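Local coordinates for protein putative poly(3-hydroxybutyrate) depolymerase LpqC (Bordetella parapertussis 12822, PDB 3D0K) that is probably an alpha/beta-hydrolase that cleaves ester bonds, perhaps those of poly(3-hydroxybutyrate), though its true substrate is not established, at residues 64-67 and 68-71; 106-109 and 110-114; 156-160 and 161-165; 236-239 and 240-244. All coordinates share one frame; numbering follows the deposited sequence.

Contact 1: 64-67 and 68-71; sequences LRNG and ADYR. With FMT (formic acid), chain K; SO4 (sulfate ion), chain G.
The first turn of helix 67-73 begins at N66, which holds the N-cap position and is also the centre of an inverse gamma turn. Y70 N bonds to N66 O at 3.0 Å, and R71 N to G67 O at 2.9 Å. The asparagine side chain makes no capping bond here. With chi1 at 56°, CG lies between its own backbone N and carbonyl carbon, and the amide is split between two neighbours. N66 ND2 gives a nearly straight bond to D69 OD2 (3.0 Å), entering on the anti lone pair, with the carboxylate turned 87° from the amide plane. N66 OD1 meets the edge of the Y70 ring, 3.3 Å from CE2 and close to the ring plane. An amide suits this place because its N-H reaches D69 while its oxygen can lie against the polarised C-H edge of the tyrosine. A68 N donates to O2 of a formic acid molecule at 3.2 Å, and D69 N makes a weaker bond to its O1. Farther out, Y70 OH gives a 2.6 Å bond to a sulfate oxygen, O4; both ligands probably come from the crystallisation liquor. Acid oxygens at A68 N and D69 N are consistent with the positive end of the helix dipole, which would also tend to stabilise the D69 carboxylate.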
# COMPACT_ATOMS: atom_id res chain seq x y z
N LEU A 64 13.33 -1.95 -2.40
CA LEU A 64 14.52 -1.19 -1.97
C LEU A 64 14.38 -0.56 -0.59
O LEU A 64 15.38 -0.14 -0.00
CB LEU A 64 14.86 -0.11 -3.00
CG LEU A 64 15.03 -0.63 -4.45
CD1 LEU A 64 15.23 0.56 -5.40
CD2 LEU A 64 16.17 -1.60 -4.53
N ARG A 65 13.15 -0.53 -0.06
CA ARG A 65 12.86 0.07 1.25
C ARG A 65 13.21 1.57 1.27
O ARG A 65 13.58 2.13 2.30
CB ARG A 65 13.57 -0.68 2.42
CG ARG A 65 13.42 -2.23 2.42
CD ARG A 65 11.99 -2.80 2.28
NE ARG A 65 12.00 -4.28 2.45
CZ ARG A 65 12.14 -4.92 3.62
NH1 ARG A 65 12.11 -6.25 3.64
NH2 ARG A 65 12.28 -4.23 4.77
N ASN A 66 13.09 2.21 0.11
CA ASN A 66 13.46 3.62 -0.07
C ASN A 66 12.26 4.54 0.19
O ASN A 66 11.78 5.24 -0.70
CB ASN A 66 14.10 3.82 -1.46
CG ASN A 66 13.19 3.35 -2.64
OD1 ASN A 66 12.36 2.43 -2.52
ND2 ASN A 66 13.34 4.03 -3.78
N GLY A 67 11.76 4.53 1.43
CA GLY A 67 10.64 5.38 1.76
C GLY A 67 10.88 6.86 1.52
O GLY A 67 9.96 7.59 1.17
N ALA A 68 12.11 7.33 1.76
CA ALA A 68 12.43 8.76 1.57
C ALA A 68 12.27 9.13 0.11
O ALA A 68 11.71 10.18 -0.23
CB ALA A 68 13.85 9.10 2.11
N ASP A 69 12.73 8.23 -0.77
CA ASP A 69 12.53 8.40 -2.20
C ASP A 69 11.05 8.45 -2.57
O ASP A 69 10.62 9.35 -3.30
CB ASP A 69 13.14 7.24 -2.96
CG ASP A 69 14.66 7.35 -3.12
OD1 ASP A 69 15.26 8.41 -2.79
OD2 ASP A 69 15.24 6.33 -3.59
N TYR A 70 10.27 7.48 -2.08
CA TYR A 70 8.83 7.48 -2.38
C TYR A 70 8.10 8.74 -1.89
O TYR A 70 7.23 9.30 -2.56
CB TYR A 70 8.19 6.22 -1.82
CG TYR A 70 8.27 5.13 -2.83
CD1 TYR A 70 7.28 4.99 -3.78
CD2 TYR A 70 9.40 4.31 -2.92
CE1 TYR A 70 7.33 3.97 -4.75
CE2 TYR A 70 9.50 3.31 -3.91
CZ TYR A 70 8.44 3.15 -4.83
OH TYR A 70 8.46 2.16 -5.80
N ARG A 71 8.50 9.20 -0.71
CA ARG A 71 7.94 10.44 -0.16
C ARG A 71 8.26 11.60 -1.14
O ARG A 71 7.41 12.43 -1.44
CB ARG A 71 8.52 10.67 1.24
CG ARG A 71 8.18 12.05 1.89
CD ARG A 71 9.11 13.24 1.48
NE ARG A 71 10.54 12.91 1.52
CZ ARG A 71 11.25 12.69 2.63
NH1 ARG A 71 12.53 12.40 2.51
NH2 ARG A 71 10.70 12.80 3.86
C FMT K . 15.66 6.16 1.59
O1 FMT K . 15.36 6.38 0.36
O2 FMT K . 14.86 5.85 2.57
S SO4 G . 10.55 -0.53 -6.85
O1 SO4 G . 9.74 -0.16 -8.00
O2 SO4 G . 10.61 -1.97 -6.75
O3 SO4 G . 11.89 0.02 -6.99
O4 SO4 G . 9.93 0.06 -5.66

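Contact 2: 106-109 and 110-114; sequences AFTA and AGNPR. With SO4 (sulfate ion), chain F.
T108 has chi1 of 64°, which tucks OG1 in between its backbone N and carbonyl carbon and aims the hydroxyl across the turn at N112; the same rotation sends T108 CG2 towards R114, where it rests 3.5 Å from CG. An extended chi2 (177°) carries R114 CD alongside F107 O, and the bend at chi3 then turns the guanidinium aside. N112 N donates to T108 OG1 at 3.2 Å, and T108 OG1 in turn donates a hydrogen bond to O1 of a sulfate ion, 2.8 Å away, probably from the crystallisation liquor. The chain here is a short hairpin of the type I plus G1 bulge kind. A type I turn runs from T108 to G111, closed by G111 N to T108 O (3.0 Å), and G111, at positive phi, is the bulge residue, a conformation that glycine adopts without strain. A nearly straight bond from T108 N to N112 O (2.8 Å) follows it, then R114 N to A106 O (2.9 Å). Between these two lies F107 opposite P113, a non-hydrogen-bonded antiparallel pair, where proline's missing N-H is not called for. The F107 ring sets CD2 3.6 Å from G111 O and packs on F186 and V193. R114 NH1 bonds to R105 O and NH2 to G118 O.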
# COMPACT_ATOMS: atom_id res chain seq x y z
N ALA A 106 3.27 -12.33 9.20
CA ALA A 106 2.02 -13.03 9.51
C ALA A 106 2.26 -14.27 10.40
O ALA A 106 1.33 -14.76 11.07
CB ALA A 106 1.32 -13.44 8.27
N PHE A 107 3.47 -14.79 10.37
CA PHE A 107 3.78 -16.03 11.09
C PHE A 107 4.77 -15.80 12.17
O PHE A 107 5.63 -14.96 12.02
CB PHE A 107 4.32 -17.09 10.13
CG PHE A 107 3.34 -17.50 9.11
CD1 PHE A 107 3.41 -16.97 7.82
CD2 PHE A 107 2.31 -18.39 9.43
CE1 PHE A 107 2.46 -17.32 6.86
CE2 PHE A 107 1.37 -18.76 8.48
CZ PHE A 107 1.45 -18.23 7.17
N THR A 108 4.65 -16.56 13.25
CA THR A 108 5.69 -16.63 14.24
C THR A 108 6.82 -17.44 13.62
O THR A 108 6.67 -18.03 12.53
CB THR A 108 5.23 -17.36 15.55
OG1 THR A 108 4.92 -18.73 15.26
CG2 THR A 108 4.01 -16.66 16.18
N ALA A 109 7.95 -17.51 14.32
CA ALA A 109 9.08 -18.28 13.85
C ALA A 109 8.77 -19.78 13.71
O ALA A 109 9.34 -20.45 12.85
CB ALA A 109 10.27 -18.08 14.78
N ALA A 110 7.90 -20.30 14.57
CA ALA A 110 7.46 -21.68 14.51
C ALA A 110 6.44 -21.98 13.39
O ALA A 110 6.03 -23.13 13.22
CB ALA A 110 6.90 -22.08 15.86
N GLY A 111 6.03 -20.94 12.65
CA GLY A 111 5.06 -21.08 11.57
C GLY A 111 3.61 -21.04 11.99
O GLY A 111 2.73 -21.46 11.26
N ASN A 112 3.33 -20.54 13.20
CA ASN A 112 1.94 -20.41 13.63
C ASN A 112 1.45 -18.99 13.37
O ASN A 112 2.25 -18.04 13.41
CB ASN A 112 1.80 -20.76 15.09
CG ASN A 112 2.33 -22.14 15.36
OD1 ASN A 112 3.22 -22.32 16.18
ND2 ASN A 112 1.83 -23.12 14.60
N PRO A 113 0.14 -18.85 13.13
CA PRO A 113 -0.30 -17.49 12.82
C PRO A 113 -0.20 -16.52 14.00
O PRO A 113 -0.51 -16.91 15.13
CB PRO A 113 -1.76 -17.66 12.38
CG PRO A 113 -2.20 -19.00 12.87
CD PRO A 113 -0.96 -19.84 13.17
N ARG A 114 0.30 -15.32 13.75
CA ARG A 114 0.21 -14.21 14.71
C ARG A 114 -1.18 -13.56 14.55
O ARG A 114 -1.80 -13.63 13.48
CB ARG A 114 1.31 -13.17 14.41
CG ARG A 114 2.72 -13.67 14.78
CD ARG A 114 3.82 -12.64 14.41
NE ARG A 114 3.74 -11.48 15.27
CZ ARG A 114 3.43 -10.26 14.83
NH1 ARG A 114 3.19 -10.08 13.54
NH2 ARG A 114 3.38 -9.21 15.67
S SO4 F . 4.74 -19.90 18.82
O1 SO4 F . 3.95 -19.90 17.59
O2 SO4 F . 4.20 -20.94 19.69
O3 SO4 F . 6.12 -20.20 18.48
O4 SO4 F . 4.69 -18.63 19.55

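Contact 3: 156-160 and 161-165; sequences RLMSS and QPHAP
H163 swings back from the loop after helix 149-160, and the side chain of M158, a selenomethionine here, crosses it obliquely, so that two parts of one residue use two aspects of the imidazole. In the ring plane, H163 NE2 gives a nearly straight 2.7 Å bond to M158 O, striking a lone pair in the carbonyl plane. Over one face lies the terminal methyl: bends at chi2 and chi3 (-54° and -78°) curl the chain back until M158 CE sits 3.5 Å from the H163 ring centroid, 17° off the normal, a CH-pi contact. The selenium lies farther to the side. Y206 adds an edge-to-face contact with the same imidazole. A flexible, unbranched chain suits the site because it can fold down onto a flat ring.

On another side of the helix, L157 and Q161 meet at about a right angle, CG to CG at 4.0 Å. Q161 bends at chi2, which returns its amide to the preceding residue: Q161 NE2 donates to S160 OG at 3.0 Å, and also bonds to V116 O. S160 OG in turn donates to R156 O at 3.0 Å, a serine turned back onto the helix. Side-chain donors thus supplement the backbone bonds near the helix's last turn, and the bond to M158 O implies that H163 carries a proton on NE2.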
# COMPACT_ATOMS: atom_id res chain seq x y z
N ARG A 156 -2.51 -6.96 0.69
CA ARG A 156 -2.53 -7.94 1.80
C ARG A 156 -3.03 -7.23 3.06
O ARG A 156 -3.65 -7.86 3.89
CB ARG A 156 -1.15 -8.52 2.03
CG ARG A 156 -0.76 -9.44 0.85
CD ARG A 156 0.57 -10.14 1.03
NE ARG A 156 0.78 -10.89 -0.23
CZ ARG A 156 1.92 -11.02 -0.89
NH1 ARG A 156 3.05 -10.51 -0.42
NH2 ARG A 156 1.95 -11.71 -2.04
N LEU A 157 -2.75 -5.94 3.18
CA LEU A 157 -3.32 -5.12 4.24
C LEU A 157 -4.86 -5.14 4.10
O LEU A 157 -5.60 -5.38 5.08
CB LEU A 157 -2.74 -3.70 4.15
CG LEU A 157 -3.22 -2.66 5.17
CD1 LEU A 157 -2.22 -1.53 5.32
CD2 LEU A 157 -4.65 -2.06 4.91
N MSE A 158 -5.32 -4.91 2.89
CA MSE A 158 -6.76 -4.94 2.59
C MSE A 158 -7.40 -6.30 2.83
O MSE A 158 -8.58 -6.35 3.18
CB MSE A 158 -7.07 -4.39 1.19
CG MSE A 158 -6.68 -2.86 1.07
SE MSE A 158 -7.48 -1.72 2.43
CE MSE A 158 -9.21 -1.68 1.50
N SER A 159 -6.63 -7.39 2.66
CA SER A 159 -7.13 -8.73 2.92
C SER A 159 -7.27 -9.08 4.40
O SER A 159 -7.90 -10.08 4.74
CB SER A 159 -6.16 -9.75 2.31
OG SER A 159 -5.97 -9.48 0.94
N SER A 160 -6.60 -8.34 5.25
CA SER A 160 -6.42 -8.75 6.66
C SER A 160 -6.83 -7.72 7.69
O SER A 160 -7.00 -8.08 8.85
CB SER A 160 -4.97 -9.19 6.92
OG SER A 160 -4.11 -8.05 6.82
N GLN A 161 -7.04 -6.46 7.28
CA GLN A 161 -7.25 -5.34 8.24
C GLN A 161 -8.60 -4.64 8.06
O GLN A 161 -9.16 -4.66 6.96
CB GLN A 161 -6.12 -4.28 8.12
CG GLN A 161 -4.68 -4.89 8.18
CD GLN A 161 -4.40 -5.52 9.55
OE1 GLN A 161 -4.77 -4.94 10.59
NE2 GLN A 161 -3.83 -6.75 9.55
N PRO A 162 -9.15 -4.04 9.14
CA PRO A 162 -10.36 -3.22 8.95
C PRO A 162 -10.18 -2.11 7.87
O PRO A 162 -9.10 -1.49 7.77
CB PRO A 162 -10.62 -2.62 10.34
CG PRO A 162 -9.96 -3.60 11.33
CD PRO A 162 -8.71 -4.10 10.56
N HIS A 163 -11.24 -1.84 7.11
CA HIS A 163 -11.15 -0.86 6.03
C HIS A 163 -11.55 0.56 6.41
O HIS A 163 -11.32 1.50 5.63
CB HIS A 163 -11.96 -1.29 4.82
CG HIS A 163 -11.46 -2.55 4.20
ND1 HIS A 163 -12.26 -3.35 3.42
CD2 HIS A 163 -10.27 -3.22 4.33
CE1 HIS A 163 -11.58 -4.42 3.04
NE2 HIS A 163 -10.37 -4.37 3.57
N ALA A 164 -12.14 0.70 7.60
CA ALA A 164 -12.65 2.01 8.06
C ALA A 164 -11.71 3.22 7.90
O ALA A 164 -12.18 4.30 7.50
CB ALA A 164 -13.30 1.92 9.54
N PRO A 165 -10.39 3.07 8.19
CA PRO A 165 -9.52 4.23 8.06
C PRO A 165 -9.32 4.74 6.61
O PRO A 165 -8.85 5.86 6.44
CB PRO A 165 -8.19 3.72 8.62
CG PRO A 165 -8.56 2.54 9.50
CD PRO A 165 -9.65 1.91 8.72

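Contact 4: 236-239 and 240-244. With SO4 (sulfate ion), chain E.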
# COMPACT_ATOMS: atom_id res chain seq x y z
N HIS A 236 5.02 -12.04 -15.87
CA HIS A 236 5.45 -10.69 -15.55
C HIS A 236 4.36 -10.01 -14.74
O HIS A 236 3.25 -10.55 -14.62
CB HIS A 236 5.84 -9.87 -16.82
CG HIS A 236 4.84 -9.93 -17.94
ND1 HIS A 236 3.53 -9.53 -17.79
CD2 HIS A 236 4.95 -10.38 -19.22
CE1 HIS A 236 2.87 -9.73 -18.92
NE2 HIS A 236 3.71 -10.26 -19.80
N ARG A 237 4.64 -8.81 -14.21
CA ARG A 237 3.73 -8.24 -13.23
C ARG A 237 2.43 -7.85 -13.91
O ARG A 237 1.38 -7.91 -13.29
CB ARG A 237 4.35 -7.01 -12.56
CG ARG A 237 5.68 -7.33 -11.81
CD ARG A 237 6.15 -6.15 -11.01
NE ARG A 237 7.39 -6.43 -10.27
CZ ARG A 237 8.61 -6.45 -10.80
NH1 ARG A 237 9.65 -6.70 -10.00
NH2 ARG A 237 8.80 -6.19 -12.09
N TYR A 238 2.50 -7.41 -15.16
CA TYR A 238 1.30 -6.94 -15.84
C TYR A 238 0.32 -8.14 -16.00
O TYR A 238 -0.89 -8.01 -15.68
CB TYR A 238 1.69 -6.33 -17.20
CG TYR A 238 0.52 -5.86 -18.06
CD1 TYR A 238 -0.48 -5.02 -17.54
CD2 TYR A 238 0.47 -6.21 -19.42
CE1 TYR A 238 -1.53 -4.59 -18.32
CE2 TYR A 238 -0.60 -5.78 -20.23
CZ TYR A 238 -1.58 -4.96 -19.67
OH TYR A 238 -2.63 -4.54 -20.48
N ALA A 239 0.82 -9.30 -16.45
CA ALA A 239 -0.04 -10.52 -16.49
C ALA A 239 -0.61 -10.86 -15.12
O ALA A 239 -1.77 -11.26 -15.01
CB ALA A 239 0.70 -11.72 -17.03
N ARG A 240 0.22 -10.75 -14.07
CA ARG A 240 -0.24 -11.13 -12.75
C ARG A 240 -1.35 -10.23 -12.25
O ARG A 240 -2.26 -10.71 -11.53
CB ARG A 240 0.92 -11.13 -11.75
CG ARG A 240 1.95 -12.13 -12.15
CD ARG A 240 3.13 -12.25 -11.18
NE ARG A 240 4.10 -13.18 -11.77
CZ ARG A 240 5.35 -13.36 -11.34
NH1 ARG A 240 5.82 -12.66 -10.33
NH2 ARG A 240 6.15 -14.22 -11.96
N ALA A 241 -1.27 -8.95 -12.60
CA ALA A 241 -2.32 -7.97 -12.24
C ALA A 241 -3.68 -8.40 -12.83
O ALA A 241 -4.70 -8.45 -12.14
CB ALA A 241 -1.93 -6.55 -12.75
N ARG A 242 -3.68 -8.83 -14.09
CA ARG A 242 -4.92 -9.29 -14.75
C ARG A 242 -5.43 -10.58 -14.12
O ARG A 242 -6.64 -10.79 -13.98
CB ARG A 242 -4.68 -9.55 -16.25
CG ARG A 242 -4.10 -8.38 -17.04
CD ARG A 242 -4.59 -8.47 -18.55
NE ARG A 242 -5.87 -7.77 -18.59
CZ ARG A 242 -6.08 -6.54 -19.06
NH1 ARG A 242 -7.30 -6.00 -18.99
NH2 ARG A 242 -5.09 -5.83 -19.62
N HIS A 243 -4.51 -11.45 -13.75
CA HIS A 243 -4.82 -12.73 -13.12
C HIS A 243 -5.52 -12.44 -11.78
O HIS A 243 -6.54 -13.07 -11.49
CB HIS A 243 -3.53 -13.52 -12.94
CG HIS A 243 -3.70 -14.90 -12.40
ND1 HIS A 243 -3.78 -15.17 -11.05
CD2 HIS A 243 -3.78 -16.10 -13.02
CE1 HIS A 243 -3.92 -16.48 -10.86
NE2 HIS A 243 -3.92 -17.07 -12.04
N TYR A 244 -4.97 -11.53 -10.98
CA TYR A 244 -5.55 -11.19 -9.67
C TYR A 244 -6.97 -10.64 -9.79
O TYR A 244 -7.91 -11.08 -9.08
CB TYR A 244 -4.65 -10.17 -8.94
CG TYR A 244 -5.10 -9.78 -7.56
CD1 TYR A 244 -5.21 -10.72 -6.50
CD2 TYR A 244 -5.34 -8.41 -7.27
CE1 TYR A 244 -5.61 -10.29 -5.20
CE2 TYR A 244 -5.67 -8.01 -6.00
CZ TYR A 244 -5.81 -8.96 -4.98
OH TYR A 244 -6.13 -8.50 -3.71
S SO4 E . 8.11 -6.87 -6.33
O1 SO4 E . 6.76 -6.56 -5.85
O2 SO4 E . 8.47 -8.16 -5.72
O3 SO4 E . 8.25 -7.00 -7.75
O4 SO4 E . 9.11 -5.98 -5.78
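R240 runs back along the first turn of helix 237-255, starting with CB 3.6 Å from R237 O. R240 CG lies 3.2 Å from H236 O, and R240 CD 3.8 Å from the same oxygen. From CG to NE the chain is fully extended, which carries the guanidinium past the helix start: NE bonds to G234 O, and NH1 to G175 O and P225 O. Arginine suits such a place because its several N-H groups can collect carbonyls from different loops. H236, at the N-cap position, accepts R240 N through its backbone oxygen at 3.1 Å. R237 points elsewhere, its NE and NH1 both gripping O3 of a sulfate, each at 2.7 Å; the ion probably comes from the crystallisation liquor. R237 NH2 forms a salt bridge to D216, which with S148 and H271 probably forms the catalytic triad, so that R237 may help position it. Y238 and R242 lie side by side, pointing the same way, with Y238 OH 2.9 Å from R242 NH2. Inward, A241 packs on strand 209-213; Y238 touches that strand and strand 262-266, and R242 rests on 262-266, so this helix covers the last two strands of the sheet.

All four contacts are local and follow one another along the chain; none nests within or crosses another, and none closes a loop longer than its own turn. Contact 1 marks the step from strand 56-60 into helix 67-73. Contact 2 is a surface hairpin in the long connection between helices 97-100 and 122-133. Contact 3 ends the helix that follows the probable nucleophile elbow and leads towards strand 168-172, on the opposite side of the chain's centre from contact 1. Contact 4 starts helix 237-255, which lies in the connection from strand 209-213 to strand 262-266. Contacts 3 and 4 approach most closely, about 5 Å between nearest atoms, yet do not touch.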